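Local coordinates for protein NADH kinase POS5, mitochondrial (Saccharomyces cerevisiae, PDB 3AFO) that phosphorylates NADH, and about half as readily NAD(+), with ATP in mitochondria, supplying the cell with the reductant NADPH, at residues N43-K48 and D116-L121; I76-V81 and G106-I111. One frame throughout, in Å; residues are numbered along the deposited sequence. Where two conformers were deposited one is given.

Contact 1 of 2, residues N43-K48 and D116-L121; sequences NVYITK and DLLVTL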
ATOM      1  N   ASN A  43     -37.907  27.039 -10.544  1.00 29.39           N
ATOM      2  CA  ASN A  43     -36.745  27.349 -11.376  1.00 27.79           C
ATOM      3  C   ASN A  43     -35.738  26.186 -11.417  1.00 27.41           C
ATOM      4  O   ASN A  43     -34.985  25.962 -10.458  1.00 27.48           O
ATOM      5  CB  ASN A  43     -36.038  28.611 -10.886  1.00 27.11           C
ATOM      6  CG  ASN A  43     -36.946  29.848 -10.868  1.00 27.57           C
ATOM      7  OD1 ASN A  43     -38.047  29.862 -11.442  1.00 24.36           O
ATOM      8  ND2 ASN A  43     -36.471  30.899 -10.203  1.00 24.53           N
ATOM      9  N   VAL A  44     -35.732  25.458 -12.524  1.00 26.06           N
ATOM     10  CA  VAL A  44     -34.875  24.285 -12.665  1.00 25.54           C
ATOM     11  C   VAL A  44     -33.737  24.582 -13.634  1.00 25.15           C
ATOM     12  O   VAL A  44     -33.962  24.773 -14.829  1.00 25.31           O
ATOM     13  CB  VAL A  44     -35.693  23.055 -13.127  1.00 25.63           C
ATOM     14  CG1 VAL A  44     -34.799  21.809 -13.284  1.00 25.26           C
ATOM     15  CG2 VAL A  44     -36.830  22.768 -12.129  1.00 25.13           C
ATOM     16  N   TYR A  45     -32.516  24.630 -13.108  1.00 24.91           N
ATOM     17  CA  TYR A  45     -31.305  24.791 -13.918  1.00 24.70           C
ATOM     18  C   TYR A  45     -30.748  23.432 -14.366  1.00 24.45           C
ATOM     19  O   TYR A  45     -30.481  22.551 -13.542  1.00 24.54           O
ATOM     20  CB  TYR A  45     -30.253  25.581 -13.141  1.00 24.98           C
ATOM     21  CG  TYR A  45     -28.906  25.742 -13.811  1.00 25.81           C
ATOM     22  CD1 TYR A  45     -28.803  26.094 -15.154  1.00 26.69           C
ATOM     23  CD2 TYR A  45     -27.728  25.588 -13.079  1.00 27.25           C
ATOM     24  CE1 TYR A  45     -27.567  26.259 -15.760  1.00 28.83           C
ATOM     25  CE2 TYR A  45     -26.481  25.759 -13.675  1.00 28.42           C
ATOM     26  CZ  TYR A  45     -26.410  26.093 -15.016  1.00 30.25           C
ATOM     27  OH  TYR A  45     -25.186  26.265 -15.622  1.00 31.04           O
ATOM     28  N   ILE A  46     -30.573  23.276 -15.677  1.00 24.18           N
ATOM     29  CA  ILE A  46     -30.140  22.000 -16.240  1.00 23.86           C
ATOM     30  C   ILE A  46     -28.814  22.159 -16.959  1.00 23.59           C
ATOM     31  O   ILE A  46     -28.660  23.038 -17.818  1.00 23.59           O
ATOM     32  CB  ILE A  46     -31.187  21.394 -17.219  1.00 24.00           C
ATOM     33  CG1 ILE A  46     -32.589  21.438 -16.613  1.00 23.95           C
ATOM     34  CG2 ILE A  46     -30.815  19.947 -17.585  1.00 23.25           C
ATOM     35  CD1 ILE A  46     -33.686  21.259 -17.629  1.00 25.54           C
ATOM     36  N   THR A  47     -27.853  21.312 -16.595  0.50 23.58           N
ATOM     37  CA  THR A  47     -26.545  21.292 -17.238  0.50 23.37           C
ATOM     38  C   THR A  47     -26.287  19.904 -17.804  0.50 23.60           C
ATOM     39  O   THR A  47     -26.847  18.917 -17.325  0.50 23.17           O
ATOM     40  CB  THR A  47     -25.414  21.643 -16.248  0.50 23.46           C
ATOM     41  OG1 THR A  47     -25.247  20.575 -15.308  0.50 22.79           O
ATOM     42  CG2 THR A  47     -25.743  22.903 -15.498  0.50 23.24           C
ATOM     43  N   LYS A  48     -25.438  19.832 -18.825  1.00 24.04           N
ATOM     44  CA  LYS A  48     -25.116  18.546 -19.445  1.00 24.82           C
ATOM     45  C   LYS A  48     -23.647  18.450 -19.797  1.00 25.55           C
ATOM     46  O   LYS A  48     -22.964  19.457 -19.951  1.00 25.08           O
ATOM     47  CB  LYS A  48     -25.971  18.307 -20.694  1.00 24.60           C
ATOM     48  CG  LYS A  48     -25.706  19.275 -21.845  1.00 25.27           C
ATOM     49  CD  LYS A  48     -26.538  18.909 -23.068  1.00 24.96           C
ATOM     50  CE  LYS A  48     -26.403  19.957 -24.180  1.00 25.31           C
ATOM     51  NZ  LYS A  48     -24.989  20.156 -24.640  1.00 25.17           N
ATOM     52  N   ASP A 116     -33.659  27.048  -8.113  1.00 24.96           N
ATOM     53  CA  ASP A 116     -34.204  26.257  -7.003  1.00 25.12           C
ATOM     54  C   ASP A 116     -33.561  24.865  -6.954  1.00 24.93           C
ATOM     55  O   ASP A 116     -33.420  24.262  -5.884  1.00 24.13           O
ATOM     56  CB  ASP A 116     -35.725  26.066  -7.128  1.00 25.61           C
ATOM     57  CG  ASP A 116     -36.504  27.389  -7.261  1.00 28.04           C
ATOM     58  OD1 ASP A 116     -35.940  28.475  -6.964  1.00 28.27           O
ATOM     59  OD2 ASP A 116     -37.693  27.315  -7.665  1.00 29.12           O
ATOM     60  N   LEU A 117     -33.209  24.348  -8.133  1.00 24.61           N
ATOM     61  CA  LEU A 117     -32.747  22.977  -8.272  1.00 24.00           C
ATOM     62  C   LEU A 117     -31.767  22.871  -9.429  1.00 24.13           C
ATOM     63  O   LEU A 117     -32.031  23.377 -10.525  1.00 24.10           O
ATOM     64  CB  LEU A 117     -33.935  22.035  -8.507  1.00 24.04           C
ATOM     65  CG  LEU A 117     -33.674  20.537  -8.722  1.00 23.13           C
ATOM     66  CD1 LEU A 117     -33.430  19.840  -7.402  1.00 21.17           C
ATOM     67  CD2 LEU A 117     -34.842  19.879  -9.454  1.00 21.05           C
ATOM     68  N   LEU A 118     -30.633  22.227  -9.165  1.00 23.69           N
ATOM     69  CA  LEU A 118     -29.653  21.896 -10.183  1.00 23.30           C
ATOM     70  C   LEU A 118     -29.889  20.460 -10.652  1.00 22.99           C
ATOM     71  O   LEU A 118     -29.910  19.542  -9.839  1.00 22.83           O
ATOM     72  CB  LEU A 118     -28.214  22.074  -9.645  1.00 23.50           C
ATOM     73  CG  LEU A 118     -27.045  21.515 -10.486  1.00 23.62           C
ATOM     74  CD1 LEU A 118     -26.934  22.201 -11.849  1.00 23.54           C
ATOM     75  CD2 LEU A 118     -25.702  21.581  -9.734  1.00 23.85           C
ATOM     76  N   VAL A 119     -30.082  20.287 -11.963  1.00 22.54           N
ATOM     77  CA  VAL A 119     -30.220  18.972 -12.575  1.00 22.12           C
ATOM     78  C   VAL A 119     -29.033  18.765 -13.523  1.00 21.89           C
ATOM     79  O   VAL A 119     -28.804  19.572 -14.415  1.00 22.34           O
ATOM     80  CB  VAL A 119     -31.550  18.824 -13.363  1.00 22.51           C
ATOM     81  CG1 VAL A 119     -31.573  17.505 -14.132  1.00 22.96           C
ATOM     82  CG2 VAL A 119     -32.776  18.901 -12.416  1.00 22.35           C
ATOM     83  N   THR A 120     -28.280  17.688 -13.311  1.00 21.40           N
ATOM     84  CA  THR A 120     -27.119  17.380 -14.148  1.00 21.19           C
ATOM     85  C   THR A 120     -27.371  16.148 -15.034  1.00 21.00           C
ATOM     86  O   THR A 120     -27.953  15.156 -14.599  1.00 21.09           O
ATOM     87  CB  THR A 120     -25.833  17.173 -13.299  1.00 21.47           C
ATOM     88  OG1 THR A 120     -26.053  16.095 -12.398  1.00 21.64           O
ATOM     89  CG2 THR A 120     -25.504  18.435 -12.488  1.00 20.19           C
ATOM     90  N   LEU A 121     -26.934  16.242 -16.283  1.00 20.70           N
ATOM     91  CA  LEU A 121     -27.090  15.170 -17.248  1.00 21.30           C
ATOM     92  C   LEU A 121     -25.706  14.787 -17.799  1.00 21.31           C
ATOM     93  O   LEU A 121     -25.161  15.460 -18.669  1.00 21.26           O
ATOM     94  CB  LEU A 121     -28.038  15.613 -18.374  1.00 21.02           C
ATOM     95  CG  LEU A 121     -29.433  16.093 -17.961  1.00 20.89           C
ATOM     96  CD1 LEU A 121     -30.114  16.755 -19.129  1.00 22.66           C
ATOM     97  CD2 LEU A 121     -30.307  14.970 -17.412  1.00 19.98           C
TER
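Strands 43-48 and 117-121 run side by side as neighbouring parallel strands, their axes 21° apart. The backbone bonds are straightest in the middle, where Val119 uses both of its backbone polar groups: its N donates almost straight to Tyr45 O (2.8 Å, 172° at the hydrogen), and its O accepts from Thr47 N, nearly along the C=O axis. At the N-terminal end the backbone pairing is supplemented by a side chain. Asn43 O takes Asp116 N and, weakly, Leu117 N, while Asn43 N reaches back to Asp116 OD2 at 2.9 Å, arriving from above the carboxylate plane. Gln42 N shares that oxygen.

The tight packing is apolar and buried. On one face Val44 CG1 meets Val119 CG2 at 3.6 Å, and Ile46 CG2, anti to the backbone N, touches Leu121 CD1, also at 3.6 Å. On the other face Leu118 CD1 touches both Tyr45 CD2 (3.7 Å) and Thr47 CG2 (3.9 Å). The backbone stays paired to the C-terminal end, but Thr47 and Lys48 are partly exposed there; the end of the Lys48 side chain leads away, and its NZ forms a salt bridge with Glu84.

Strand 74-76 lies beyond 43-48 and strand 142-146 beyond 117-122. Helix 53-69 packs on the Ile46 face and helix 124-132 on the Leu118 and Thr120 face, giving the alpha/beta layering of the N-terminal domain.

Contact 2 of 2, residues I76-V81 and G106-I111; sequences IVQPDV and GPEQDI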
ATOM      1  N   ILE A  76     -33.937  26.786 -16.919  1.00 24.50           N
ATOM      2  CA  ILE A  76     -32.746  27.595 -17.093  1.00 24.32           C
ATOM      3  C   ILE A  76     -31.617  26.718 -17.653  1.00 24.54           C
ATOM      4  O   ILE A  76     -31.384  25.616 -17.153  1.00 24.36           O
ATOM      5  CB  ILE A  76     -32.271  28.192 -15.751  1.00 24.22           C
ATOM      6  CG1 ILE A  76     -33.434  28.867 -15.000  1.00 25.87           C
ATOM      7  CG2 ILE A  76     -31.129  29.148 -15.991  1.00 23.62           C
ATOM      8  CD1 ILE A  76     -33.155  29.136 -13.486  1.00 26.29           C
ATOM      9  N   VAL A  77     -30.928  27.212 -18.681  1.00 24.79           N
ATOM     10  CA  VAL A  77     -29.734  26.544 -19.225  1.00 25.91           C
ATOM     11  C   VAL A  77     -28.701  27.617 -19.511  1.00 26.42           C
ATOM     12  O   VAL A  77     -29.028  28.802 -19.499  1.00 26.64           O
ATOM     13  CB  VAL A  77     -30.018  25.693 -20.518  1.00 25.56           C
ATOM     14  CG1 VAL A  77     -31.022  24.606 -20.246  1.00 25.69           C
ATOM     15  CG2 VAL A  77     -30.493  26.578 -21.685  1.00 25.97           C
ATOM     16  N   GLN A  78     -27.464  27.184 -19.761  0.50 26.73           N
ATOM     17  CA  GLN A  78     -26.370  28.052 -20.203  0.50 27.21           C
ATOM     18  C   GLN A  78     -26.700  28.749 -21.532  0.50 27.66           C
ATOM     19  O   GLN A  78     -27.456  28.202 -22.334  0.50 27.34           O
ATOM     20  CB  GLN A  78     -25.092  27.219 -20.370  0.50 27.27           C
ATOM     21  CG  GLN A  78     -24.517  26.707 -19.058  0.50 26.80           C
ATOM     22  CD  GLN A  78     -24.015  27.836 -18.198  0.50 27.26           C
ATOM     23  OE1 GLN A  78     -22.930  28.369 -18.419  0.50 27.17           O
ATOM     24  NE2 GLN A  78     -24.810  28.216 -17.214  0.50 27.36           N
ATOM     25  N   PRO A  79     -26.135  29.953 -21.763  1.00 28.05           N
ATOM     26  CA  PRO A  79     -26.378  30.697 -23.008  1.00 28.96           C
ATOM     27  C   PRO A  79     -26.011  29.949 -24.298  1.00 29.91           C
ATOM     28  O   PRO A  79     -26.790  29.955 -25.255  1.00 29.38           O
ATOM     29  CB  PRO A  79     -25.509  31.952 -22.846  1.00 29.21           C
ATOM     30  CG  PRO A  79     -25.397  32.131 -21.377  1.00 29.17           C
ATOM     31  CD  PRO A  79     -25.323  30.746 -20.817  1.00 28.17           C
ATOM     32  N   ASP A  80     -24.846  29.309 -24.320  1.00 30.89           N
ATOM     33  CA  ASP A  80     -24.422  28.579 -25.508  1.00 31.96           C
ATOM     34  C   ASP A  80     -25.272  27.322 -25.732  1.00 31.75           C
ATOM     35  O   ASP A  80     -25.533  26.942 -26.872  1.00 31.61           O
ATOM     36  CB  ASP A  80     -22.911  28.277 -25.489  1.00 32.74           C
ATOM     37  CG  ASP A  80     -22.451  27.524 -24.232  1.00 34.90           C
ATOM     38  OD1 ASP A  80     -23.211  27.412 -23.244  1.00 36.47           O
ATOM     39  OD2 ASP A  80     -21.292  27.049 -24.239  1.00 38.25           O
ATOM     40  N   VAL A  81     -25.714  26.713 -24.634  1.00 31.55           N
ATOM     41  CA  VAL A  81     -26.592  25.550 -24.665  1.00 31.45           C
ATOM     42  C   VAL A  81     -27.984  25.906 -25.201  1.00 31.82           C
ATOM     43  O   VAL A  81     -28.531  25.177 -26.033  1.00 31.29           O
ATOM     44  CB  VAL A  81     -26.685  24.883 -23.275  1.00 31.47           C
ATOM     45  CG1 VAL A  81     -27.872  23.950 -23.186  1.00 31.23           C
ATOM     46  CG2 VAL A  81     -25.385  24.127 -22.960  1.00 31.89           C
ATOM     47  N   GLY A 106     -28.769  33.384 -19.091  1.00 31.26           N
ATOM     48  CA  GLY A 106     -28.029  34.614 -18.834  1.00 32.36           C
ATOM     49  C   GLY A 106     -26.672  34.302 -18.221  1.00 33.26           C
ATOM     50  O   GLY A 106     -26.242  33.149 -18.236  1.00 33.12           O
ATOM     51  N   PRO A 107     -25.992  35.332 -17.680  1.00 34.09           N
ATOM     52  CA  PRO A 107     -24.696  35.163 -16.991  1.00 34.51           C
ATOM     53  C   PRO A 107     -24.828  34.357 -15.688  1.00 35.07           C
ATOM     54  O   PRO A 107     -25.893  34.372 -15.060  1.00 34.82           O
ATOM     55  CB  PRO A 107     -24.267  36.600 -16.679  1.00 34.62           C
ATOM     56  CG  PRO A 107     -25.193  37.503 -17.490  1.00 34.81           C
ATOM     57  CD  PRO A 107     -26.439  36.740 -17.709  1.00 33.88           C
ATOM     58  N   GLU A 108     -23.747  33.682 -15.288  1.00 35.90           N
ATOM     59  CA  GLU A 108     -23.724  32.818 -14.095  1.00 36.82           C
ATOM     60  C   GLU A 108     -24.402  33.447 -12.882  1.00 36.24           C
ATOM     61  O   GLU A 108     -25.288  32.841 -12.284  1.00 36.15           O
ATOM     62  CB  GLU A 108     -22.285  32.392 -13.721  1.00 37.53           C
ATOM     63  CG  GLU A 108     -21.315  32.252 -14.900  1.00 40.44           C
ATOM     64  CD  GLU A 108     -20.364  31.058 -14.780  1.00 44.12           C
ATOM     65  OE1 GLU A 108     -19.615  30.965 -13.778  1.00 45.12           O
ATOM     66  OE2 GLU A 108     -20.360  30.213 -15.709  1.00 45.47           O
ATOM     67  N   GLN A 109     -23.993  34.669 -12.537  1.00 36.38           N
ATOM     68  CA  GLN A 109     -24.529  35.385 -11.372  1.00 36.38           C
ATOM     69  C   GLN A 109     -26.047  35.458 -11.423  1.00 35.52           C
ATOM     70  O   GLN A 109     -26.714  35.254 -10.413  1.00 35.88           O
ATOM     71  CB  GLN A 109     -23.948  36.806 -11.265  1.00 36.80           C
ATOM     72  CG  GLN A 109     -22.532  36.974 -11.809  1.00 39.60           C
ATOM     73  CD  GLN A 109     -22.493  37.201 -13.322  1.00 42.58           C
ATOM     74  OE1 GLN A 109     -21.975  36.366 -14.078  1.00 43.25           O
ATOM     75  NE2 GLN A 109     -23.044  38.330 -13.768  1.00 43.65           N
ATOM     76  N   ASP A 110     -26.586  35.747 -12.605  1.00 35.03           N
ATOM     77  CA  ASP A 110     -28.032  35.760 -12.821  1.00 34.45           C
ATOM     78  C   ASP A 110     -28.649  34.375 -12.598  1.00 33.75           C
ATOM     79  O   ASP A 110     -29.699  34.256 -11.973  1.00 33.23           O
ATOM     80  CB  ASP A 110     -28.360  36.262 -14.237  1.00 34.86           C
ATOM     81  CG  ASP A 110     -28.301  37.787 -14.367  1.00 36.41           C
ATOM     82  OD1 ASP A 110     -27.538  38.452 -13.631  1.00 37.30           O
ATOM     83  OD2 ASP A 110     -29.036  38.321 -15.225  1.00 38.60           O
ATOM     84  N   ILE A 111     -27.994  33.332 -13.111  1.00 33.29           N
ATOM     85  CA  ILE A 111     -28.501  31.964 -12.971  1.00 32.99           C
ATOM     86  C   ILE A 111     -28.439  31.511 -11.513  1.00 32.95           C
ATOM     87  O   ILE A 111     -29.418  30.994 -10.964  1.00 32.82           O
ATOM     88  CB  ILE A 111     -27.729  30.971 -13.879  1.00 33.17           C
ATOM     89  CG1 ILE A 111     -28.016  31.267 -15.355  1.00 32.62           C
ATOM     90  CG2 ILE A 111     -28.069  29.518 -13.515  1.00 32.64           C
ATOM     91  CD1 ILE A 111     -27.320  30.337 -16.335  1.00 32.83           C
TER
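Two segments, each leading into a helix, approach without a backbone bond between them: the CA atoms of Pro79 and Gly106 come within 6.0 Å, while those of Ile76 and Ile111 stay 7.4 Å apart. Gln78 and Pro107 occupy the N-cap positions of helices 79-86 and 108-114, and Ile111 N closes the first turn of the latter on Pro107 O.

Ile111 makes the largest contribution. Its CB points toward segment 76-81, and the chain then extends, with CD1 anti to CA (chi2 -179°), so that three residues are met in succession. CG1 lies 3.8 Å from Ile76 CG2, the two side chains sliding past each other in opposite directions. Ile76 CG2 is the branch anti to its own backbone N, and it also touches Ile111 CG2. At the tip, Ile111 CD1 packs 3.9 Å from Val77 O and 3.4 Å from Gln78 NE2. Gln78 starts away from segment 106-111, but its bend at chi2 (-67°) brings the amide back across the isoleucine at about a right angle. Ile111 CD1 thus meets the NE2 end of the amide obliquely. Glu108 approaches the same glutamine only loosely. At the more open end, the ring of Pro79 rests on the backbone of Gly106, with Pro79 CG 3.4 Å from Gly106 O.

The contact thus joins the end of edge strand 74-76 and the start of helix 79-86 to the loop at Gly106 and the first turn of helix 108-114. Ile76 and Ile111 both pack on Tyr45 of strand 43-48, Gln78 and Glu108 both touch Met133, and Val77 O is held by Thr105 OG1, at the end of strand 101-105.

Contact 2 is nested in the chain between the strands of contact 1: 43-48 comes first, then 76-81, 106-111 and finally 116-121, with helix 108-114 leading directly into strand 117-122. Their centres lie 11 Å apart, within the N-terminal domain. They meet at strand 43-48, which pairs with 117-122 along one edge and with 74-76 along the other; probable hydrogen bonds join Ile76 N to Val44 O and Ile76 O to Ile46 N. Contact 1 therefore lies in the interior of the parallel sheet, whereas contact 2 packs the end of the outermost strand and the connecting segments beside it. The side chain of Thr120 is about 11 Å from a bound NADH.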